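Local coordinates for TRAP dicarboxylate transporter-DctP subunit (PDB 4N6D), which probably binds a small organic acid in the periplasm and delivers it to a TRAP-type membrane transporter, at residues T194-F207 with F218-T230. Residues are numbered along the deposited sequence; the frame is centred on the assembly and turned at random.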
ATOM      1  N   THR A 194      -3.123 -21.081   3.489  1.00 30.63           N
ATOM      2  CA  THR A 194      -4.417 -20.476   3.784  1.00 24.36           C
ATOM      3  C   THR A 194      -5.575 -21.176   3.074  1.00 24.76           C
ATOM      4  O   THR A 194      -6.608 -21.429   3.697  1.00 29.00           O
ATOM      5  CB  THR A 194      -4.354 -19.002   3.496  1.00 23.63           C
ATOM      6  OG1 THR A 194      -3.194 -18.475   4.159  1.00 30.83           O
ATOM      7  CG2 THR A 194      -5.599 -18.285   4.010  1.00 25.21           C
ATOM      8  N   PRO A 195      -5.389 -21.545   1.795  1.00 32.61           N
ATOM      9  CA  PRO A 195      -6.437 -22.314   1.107  1.00 35.85           C
ATOM     10  C   PRO A 195      -6.886 -23.556   1.881  1.00 31.51           C
ATOM     11  O   PRO A 195      -8.086 -23.785   2.037  1.00 29.56           O
ATOM     12  CB  PRO A 195      -5.772 -22.718  -0.213  1.00 36.00           C
ATOM     13  CG  PRO A 195      -4.740 -21.650  -0.449  1.00 38.19           C
ATOM     14  CD  PRO A 195      -4.252 -21.233   0.908  1.00 33.31           C
ATOM     15  N   GLU A 196      -5.944 -24.346   2.371  1.00 37.26           N
ATOM     16  CA  GLU A 196      -6.302 -25.586   3.063  1.00 41.43           C
ATOM     17  C   GLU A 196      -6.932 -25.249   4.407  1.00 37.83           C
ATOM     18  O   GLU A 196      -7.909 -25.887   4.845  1.00 33.20           O
ATOM     19  CB  GLU A 196      -5.068 -26.473   3.267  1.00 46.52           C
ATOM     20  CG  GLU A 196      -5.392 -27.893   3.715  1.00 50.15           C
ATOM     21  CD  GLU A 196      -4.179 -28.624   4.276  1.00 60.02           C
ATOM     22  OE1 GLU A 196      -3.083 -28.480   3.694  1.00 62.37           O
ATOM     23  OE2 GLU A 196      -4.322 -29.342   5.295  1.00 63.14           O
ATOM     24  N   ALA A 197      -6.351 -24.244   5.056  1.00 32.87           N
ATOM     25  CA  ALA A 197      -6.858 -23.713   6.315  1.00 34.69           C
ATOM     26  C   ALA A 197      -8.295 -23.242   6.183  1.00 31.30           C
ATOM     27  O   ALA A 197      -9.109 -23.466   7.078  1.00 34.49           O
ATOM     28  CB  ALA A 197      -5.983 -22.573   6.785  1.00 32.37           C
ATOM     29  N   LEU A 198      -8.603 -22.583   5.070  1.00 26.22           N
ATOM     30  CA  LEU A 198      -9.957 -22.108   4.820  1.00 29.59           C
ATOM     31  C   LEU A 198     -10.893 -23.311   4.687  1.00 30.67           C
ATOM     32  O   LEU A 198     -11.969 -23.357   5.283  1.00 32.14           O
ATOM     33  CB  LEU A 198      -9.998 -21.267   3.544  1.00 30.00           C
ATOM     34  CG  LEU A 198      -9.481 -19.828   3.659  1.00 23.30           C
ATOM     35  CD1 LEU A 198      -9.199 -19.236   2.283  1.00 22.85           C
ATOM     36  CD2 LEU A 198     -10.484 -18.977   4.426  1.00 23.59           C
ATOM     37  N   GLN A 199     -10.471 -24.290   3.903  1.00 30.90           N
ATOM     38  CA  GLN A 199     -11.303 -25.466   3.670  1.00 38.11           C
ATOM     39  C   GLN A 199     -11.571 -26.225   4.966  1.00 45.07           C
ATOM     40  O   GLN A 199     -12.660 -26.769   5.159  1.00 47.79           O
ATOM     41  CB  GLN A 199     -10.645 -26.374   2.630  1.00 46.19           C
ATOM     42  CG  GLN A 199     -10.735 -25.801   1.220  1.00 52.60           C
ATOM     43  CD  GLN A 199      -9.783 -26.464   0.244  1.00 55.09           C
ATOM     44  OE1 GLN A 199      -8.861 -27.174   0.646  1.00 57.98           O
ATOM     45  NE2 GLN A 199     -10.001 -26.229  -1.048  1.00 53.47           N
ATOM     46  N   LYS A 200     -10.579 -26.256   5.854  1.00 46.38           N
ATOM     47  CA  LYS A 200     -10.709 -26.966   7.124  1.00 43.29           C
ATOM     48  C   LYS A 200     -11.421 -26.134   8.186  1.00 43.66           C
ATOM     49  O   LYS A 200     -11.808 -26.655   9.232  1.00 48.73           O
ATOM     50  CB  LYS A 200      -9.332 -27.386   7.649  1.00 43.00           C
ATOM     51  CG  LYS A 200      -8.666 -28.500   6.831  1.00 46.75           C
ATOM     52  CD  LYS A 200      -7.436 -29.064   7.538  1.00 49.59           C
ATOM     53  CE  LYS A 200      -6.492 -27.965   8.024  1.00 54.72           C
ATOM     54  NZ  LYS A 200      -6.167 -26.957   6.978  1.00 51.86           N
ATOM     55  N   GLY A 201     -11.582 -24.841   7.928  1.00 32.12           N
ATOM     56  CA  GLY A 201     -12.234 -23.961   8.879  1.00 31.14           C
ATOM     57  C   GLY A 201     -11.273 -23.385   9.901  1.00 30.83           C
ATOM     58  O   GLY A 201     -11.690 -22.658  10.799  1.00 37.08           O
ATOM     59  N   VAL A 202      -9.989 -23.698   9.758  1.00 26.07           N
ATOM     60  CA  VAL A 202      -8.941 -23.109  10.596  1.00 29.39           C
ATOM     61  C   VAL A 202      -8.917 -21.574  10.511  1.00 29.51           C
ATOM     62  O   VAL A 202      -8.728 -20.885  11.517  1.00 30.03           O
ATOM     63  CB  VAL A 202      -7.567 -23.678  10.229  1.00 30.47           C
ATOM     64  CG1 VAL A 202      -6.466 -22.954  10.984  1.00 25.61           C
ATOM     65  CG2 VAL A 202      -7.535 -25.174  10.531  1.00 34.50           C
ATOM     66  N   VAL A 203      -9.068 -21.036   9.309  1.00 24.47           N
ATOM     67  CA  VAL A 203      -9.554 -19.668   9.172  1.00 17.52           C
ATOM     68  C   VAL A 203     -10.775 -19.732   8.275  1.00 19.63           C
ATOM     69  O   VAL A 203     -10.982 -20.727   7.575  1.00 22.19           O
ATOM     70  CB  VAL A 203      -8.508 -18.670   8.620  1.00 21.01           C
ATOM     71  CG1 VAL A 203      -7.355 -18.517   9.611  1.00 27.71           C
ATOM     72  CG2 VAL A 203      -7.998 -19.102   7.263  1.00 21.20           C
ATOM     73  N   LYS A 204     -11.580 -18.680   8.304  1.00 18.07           N
ATOM     74  CA  LYS A 204     -12.812 -18.660   7.533  1.00 16.84           C
ATOM     75  C   LYS A 204     -12.825 -17.438   6.617  1.00 18.65           C
ATOM     76  O   LYS A 204     -13.847 -17.109   6.039  1.00 18.84           O
ATOM     77  CB  LYS A 204     -14.015 -18.682   8.470  1.00 19.27           C
ATOM     78  CG  LYS A 204     -14.077 -19.959   9.351  1.00 29.16           C
ATOM     79  CD  LYS A 204     -15.283 -19.944  10.278  1.00 32.66           C
ATOM     80  CE  LYS A 204     -15.462 -21.262  11.010  1.00 32.30           C
ATOM     81  NZ  LYS A 204     -14.311 -21.602  11.879  1.00 33.25           N
ATOM     82  N   GLY A 205     -11.671 -16.789   6.486  1.00 17.34           N
ATOM     83  CA  GLY A 205     -11.504 -15.709   5.529  1.00 17.48           C
ATOM     84  C   GLY A 205     -10.137 -15.073   5.668  1.00 14.21           C
ATOM     85  O   GLY A 205      -9.289 -15.552   6.427  1.00 15.85           O
ATOM     86  N   LEU A 206      -9.912 -13.998   4.930  1.00 13.24           N
ATOM     87  CA  LEU A 206      -8.667 -13.269   5.067  1.00 16.18           C
ATOM     88  C   LEU A 206      -8.870 -11.775   4.922  1.00 14.23           C
ATOM     89  O   LEU A 206      -9.878 -11.317   4.391  1.00 13.09           O
ATOM     90  CB  LEU A 206      -7.603 -13.783   4.092  1.00 23.46           C
ATOM     91  CG  LEU A 206      -7.731 -13.495   2.598  1.00 23.36           C
ATOM     92  CD1 LEU A 206      -6.426 -13.848   1.917  1.00 27.67           C
ATOM     93  CD2 LEU A 206      -8.847 -14.272   1.967  1.00 24.88           C
ATOM     94  N   PHE A 207      -7.898 -11.029   5.432  1.00 12.90           N
ATOM     95  CA  PHE A 207      -7.943  -9.575   5.456  1.00 15.48           C
ATOM     96  C   PHE A 207      -6.798  -9.121   4.573  1.00 12.90           C
ATOM     97  O   PHE A 207      -5.606  -9.230   4.945  1.00 13.50           O
ATOM     98  CB  PHE A 207      -7.740  -9.102   6.886  1.00 12.57           C
ATOM     99  CG  PHE A 207      -8.438  -7.804   7.234  1.00  9.87           C
ATOM    100  CD1 PHE A 207      -8.835  -6.892   6.267  1.00 10.93           C
ATOM    101  CD2 PHE A 207      -8.649  -7.495   8.567  1.00 10.03           C
ATOM    102  CE1 PHE A 207      -9.473  -5.681   6.646  1.00 12.35           C
ATOM    103  CE2 PHE A 207      -9.270  -6.311   8.950  1.00 13.24           C
ATOM    104  CZ  PHE A 207      -9.685  -5.405   7.983  1.00 12.61           C
ATOM    105  N   PHE A 218      -8.430 -16.891  -4.418  1.00 15.22           N
ATOM    106  CA  PHE A 218      -9.177 -16.977  -3.167  1.00 12.71           C
ATOM    107  C   PHE A 218     -10.691 -16.923  -3.361  1.00  9.75           C
ATOM    108  O   PHE A 218     -11.448 -17.352  -2.494  1.00 13.35           O
ATOM    109  CB  PHE A 218      -8.703 -15.930  -2.161  1.00 11.55           C
ATOM    110  CG  PHE A 218      -7.463 -16.337  -1.434  1.00 15.04           C
ATOM    111  CD1 PHE A 218      -7.485 -17.426  -0.583  1.00 20.03           C
ATOM    112  CD2 PHE A 218      -6.282 -15.648  -1.604  1.00 19.61           C
ATOM    113  CE1 PHE A 218      -6.347 -17.816   0.078  1.00 23.44           C
ATOM    114  CE2 PHE A 218      -5.141 -16.040  -0.944  1.00 24.25           C
ATOM    115  CZ  PHE A 218      -5.176 -17.122  -0.110  1.00 21.86           C
ATOM    116  N   ALA A 219     -11.145 -16.418  -4.504  1.00 11.21           N
ATOM    117  CA  ALA A 219     -12.567 -16.321  -4.770  1.00 11.67           C
ATOM    118  C   ALA A 219     -13.225 -17.693  -4.897  1.00 12.18           C
ATOM    119  O   ALA A 219     -14.429 -17.802  -4.731  1.00 11.27           O
ATOM    120  CB  ALA A 219     -12.822 -15.523  -6.024  1.00 12.02           C
ATOM    121  N   GLU A 220     -12.449 -18.744  -5.177  1.00 14.96           N
ATOM    122  CA  GLU A 220     -13.053 -20.064  -5.282  1.00 14.37           C
ATOM    123  C   GLU A 220     -13.668 -20.456  -3.952  1.00 15.95           C
ATOM    124  O   GLU A 220     -14.696 -21.122  -3.908  1.00 12.70           O
ATOM    125  CB  GLU A 220     -12.058 -21.135  -5.728  1.00 16.00           C
ATOM    126  CG  GLU A 220     -12.727 -22.499  -5.944  1.00 16.71           C
ATOM    127  CD  GLU A 220     -11.916 -23.427  -6.806  1.00 26.52           C
ATOM    128  OE1 GLU A 220     -10.706 -23.187  -6.958  1.00 23.96           O
ATOM    129  OE2 GLU A 220     -12.496 -24.402  -7.333  1.00 23.52           O
ATOM    130  N   ILE A 221     -13.019 -20.031  -2.877  1.00 11.77           N
ATOM    131  CA  ILE A 221     -13.409 -20.398  -1.532  1.00 13.58           C
ATOM    132  C   ILE A 221     -14.176 -19.283  -0.821  1.00 10.66           C
ATOM    133  O   ILE A 221     -15.170 -19.548  -0.142  1.00 14.31           O
ATOM    134  CB  ILE A 221     -12.161 -20.744  -0.703  1.00 15.39           C
ATOM    135  CG1 ILE A 221     -11.431 -21.930  -1.331  1.00 18.27           C
ATOM    136  CG2 ILE A 221     -12.554 -21.040   0.734  1.00 19.07           C
ATOM    137  CD1 ILE A 221     -10.103 -22.223  -0.662  1.00 23.35           C
ATOM    138  N   CYS A 222     -13.722 -18.039  -0.987  1.00 14.99           N
ATOM    139  CA  CYS A 222     -14.314 -16.903  -0.284  1.00 14.34           C
ATOM    140  C   CYS A 222     -15.107 -16.084  -1.266  1.00 10.10           C
ATOM    141  O   CYS A 222     -14.546 -15.263  -1.978  1.00 11.70           O
ATOM    142  CB  CYS A 222     -13.242 -16.006   0.316  1.00 15.20           C
ATOM    143  SG  CYS A 222     -12.173 -16.869   1.476  1.00 15.79           S
ATOM    144  N   ARG A 223     -16.417 -16.290  -1.273  1.00 12.07           N
ATOM    145  CA  ARG A 223     -17.274 -15.666  -2.261  1.00 11.57           C
ATOM    146  C   ARG A 223     -18.096 -14.507  -1.737  1.00 10.11           C
ATOM    147  O   ARG A 223     -19.023 -14.072  -2.410  1.00 13.24           O
ATOM    148  CB  ARG A 223     -18.194 -16.735  -2.850  1.00 12.67           C
ATOM    149  CG  ARG A 223     -17.369 -17.842  -3.486  1.00 10.81           C
ATOM    150  CD  ARG A 223     -18.159 -18.792  -4.319  1.00 13.69           C
ATOM    151  NE  ARG A 223     -17.296 -19.890  -4.742  1.00 13.10           N
ATOM    152  CZ  ARG A 223     -17.662 -20.843  -5.589  1.00 16.76           C
ATOM    153  NH1 ARG A 223     -18.872 -20.820  -6.132  1.00 16.79           N
ATOM    154  NH2 ARG A 223     -16.811 -21.812  -5.900  1.00 15.30           N
ATOM    155  N   TYR A 224     -17.769 -14.043  -0.527  1.00  9.38           N
ATOM    156  CA  TYR A 224     -18.406 -12.871   0.075  1.00  9.14           C
ATOM    157  C   TYR A 224     -17.322 -11.887   0.476  1.00 11.15           C
ATOM    158  O   TYR A 224     -16.418 -12.199   1.262  1.00 13.58           O
ATOM    159  CB  TYR A 224     -19.271 -13.251   1.278  1.00 12.06           C
ATOM    160  CG  TYR A 224     -20.327 -14.225   0.871  1.00  9.69           C
ATOM    161  CD1 TYR A 224     -21.537 -13.787   0.353  1.00  9.76           C
ATOM    162  CD2 TYR A 224     -20.104 -15.598   0.954  1.00 10.86           C
ATOM    163  CE1 TYR A 224     -22.509 -14.671  -0.053  1.00 12.13           C
ATOM    164  CE2 TYR A 224     -21.070 -16.496   0.543  1.00 12.91           C
ATOM    165  CZ  TYR A 224     -22.269 -16.017   0.030  1.00 15.90           C
ATOM    166  OH  TYR A 224     -23.260 -16.875  -0.375  1.00 15.37           O
ATOM    167  N   GLU A 225     -17.399 -10.702  -0.116  1.00 11.99           N
ATOM    168  CA  GLU A 225     -16.335  -9.730  -0.008  1.00 10.26           C
ATOM    169  C   GLU A 225     -16.915  -8.486   0.657  1.00  9.19           C
ATOM    170  O   GLU A 225     -17.750  -7.780   0.062  1.00 12.89           O
ATOM    171  CB  GLU A 225     -15.794  -9.384  -1.394  1.00  9.94           C
ATOM    172  CG  GLU A 225     -15.910 -10.497  -2.445  1.00 13.20           C
ATOM    173  CD  GLU A 225     -15.216 -11.806  -2.060  1.00 12.49           C
ATOM    174  OE1 GLU A 225     -14.448 -11.824  -1.073  1.00 10.81           O
ATOM    175  OE2 GLU A 225     -15.457 -12.839  -2.754  1.00  9.43           O
ATOM    176  N   THR A 226     -16.476  -8.213   1.879  1.00 10.19           N
ATOM    177  CA  THR A 226     -16.982  -7.051   2.617  1.00  9.15           C
ATOM    178  C   THR A 226     -16.004  -5.890   2.520  1.00 10.45           C
ATOM    179  O   THR A 226     -14.871  -5.981   2.993  1.00 10.38           O
ATOM    180  CB  THR A 226     -17.248  -7.428   4.074  1.00 11.96           C
ATOM    181  OG1 THR A 226     -18.230  -8.478   4.091  1.00 12.10           O
ATOM    182  CG2 THR A 226     -17.775  -6.226   4.856  1.00 12.69           C
ATOM    183  N   GLU A 227     -16.442  -4.811   1.887  1.00 10.52           N
ATOM    184  CA  GLU A 227     -15.575  -3.675   1.613  1.00 10.59           C
ATOM    185  C   GLU A 227     -15.544  -2.731   2.809  1.00  9.41           C
ATOM    186  O   GLU A 227     -16.386  -1.848   2.987  1.00 12.64           O
ATOM    187  CB  GLU A 227     -16.001  -2.939   0.342  1.00 11.93           C
ATOM    188  CG  GLU A 227     -14.891  -2.033  -0.216  1.00 16.07           C
ATOM    189  CD  GLU A 227     -15.231  -1.393  -1.554  1.00 21.69           C
ATOM    190  OE1 GLU A 227     -16.420  -1.047  -1.751  1.00 23.32           O
ATOM    191  OE2 GLU A 227     -14.308  -1.256  -2.409  1.00 16.80           O
ATOM    192  N   THR A 228     -14.570  -2.965   3.664  1.00  7.52           N
ATOM    193  CA  THR A 228     -14.352  -2.150   4.849  1.00  7.92           C
ATOM    194  C   THR A 228     -13.391  -0.985   4.583  1.00  9.32           C
ATOM    195  O   THR A 228     -13.353  -0.026   5.366  1.00  9.01           O
ATOM    196  CB  THR A 228     -13.739  -2.990   5.967  1.00 12.21           C
ATOM    197  OG1 THR A 228     -12.545  -3.620   5.479  1.00  9.27           O
ATOM    198  CG2 THR A 228     -14.709  -4.045   6.454  1.00 14.51           C
ATOM    199  N   ASN A 229     -12.620  -1.064   3.499  1.00  8.95           N
ATOM    200  CA  ASN A 229     -11.639  -0.024   3.163  1.00  9.81           C
ATOM    201  C   ASN A 229     -10.795   0.352   4.377  1.00  8.13           C
ATOM    202  O   ASN A 229     -10.665   1.526   4.754  1.00  8.63           O
ATOM    203  CB  ASN A 229     -12.327   1.221   2.567  1.00  9.42           C
ATOM    204  CG  ASN A 229     -12.621   1.062   1.086  1.00  9.82           C
ATOM    205  OD1 ASN A 229     -11.807   0.507   0.348  1.00 13.67           O
ATOM    206  ND2 ASN A 229     -13.800   1.502   0.654  1.00 10.62           N
ATOM    207  N   THR A 230     -10.172  -0.658   4.960  1.00  7.20           N
ATOM    208  CA  THR A 230      -9.607  -0.479   6.293  1.00  8.11           C
ATOM    209  C   THR A 230      -8.342   0.378   6.322  1.00 10.46           C
ATOM    210  O   THR A 230      -8.272   1.368   7.041  1.00 12.18           O
ATOM    211  CB  THR A 230      -9.401  -1.837   6.959  1.00  9.56           C
ATOM    212  OG1 THR A 230     -10.685  -2.431   7.155  1.00 11.17           O
ATOM    213  CG2 THR A 230      -8.730  -1.672   8.299  1.00 10.62           C
TER
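Pro195 and Leu198 of helix 194-200 lie against the turn 218-222, the CA atoms of Leu198 and Ile221 being 7.4 Å apart, and no hydrogen bond joins segments 194-207 and 218-230. Phe218 is the apolar ring packed between helix 194-200 and Leu206 of strand 205-208. Leu206 sets CD1 over one face in a CH-pi contact, 3.9 Å from the ring centroid and 15° off its normal. Leu198 CD1 reaches Phe218 CD1 at 3.8 Å, the two side chains crossing at about a right angle. Branched Ile221 touches three helix residues: CG2 meets Leu198 CB, while CD1 rests 3.7 Å from Pro195 O and beside the amide end of Gln199. Small, weakly polar Cys222 fits SG beside both methyls of Leu198. Farther along, Thr230 OG1 lies in the plane of the Phe207 ring at its edge, 3.2 Å from CZ, an oxygen suited to the weakly positive C-H rim; it shares a 2.8 Å hydrogen bond with Thr228 OG1. The contact joins helix and turn within what is probably one lobe of the family 7 solute-binding fold: strand 151-154 runs between strands 205-208 and 224-226 in one mixed sheet, helix 173-181 packs on Phe207 and Thr230, and the long helix 249-285 receives Ala219.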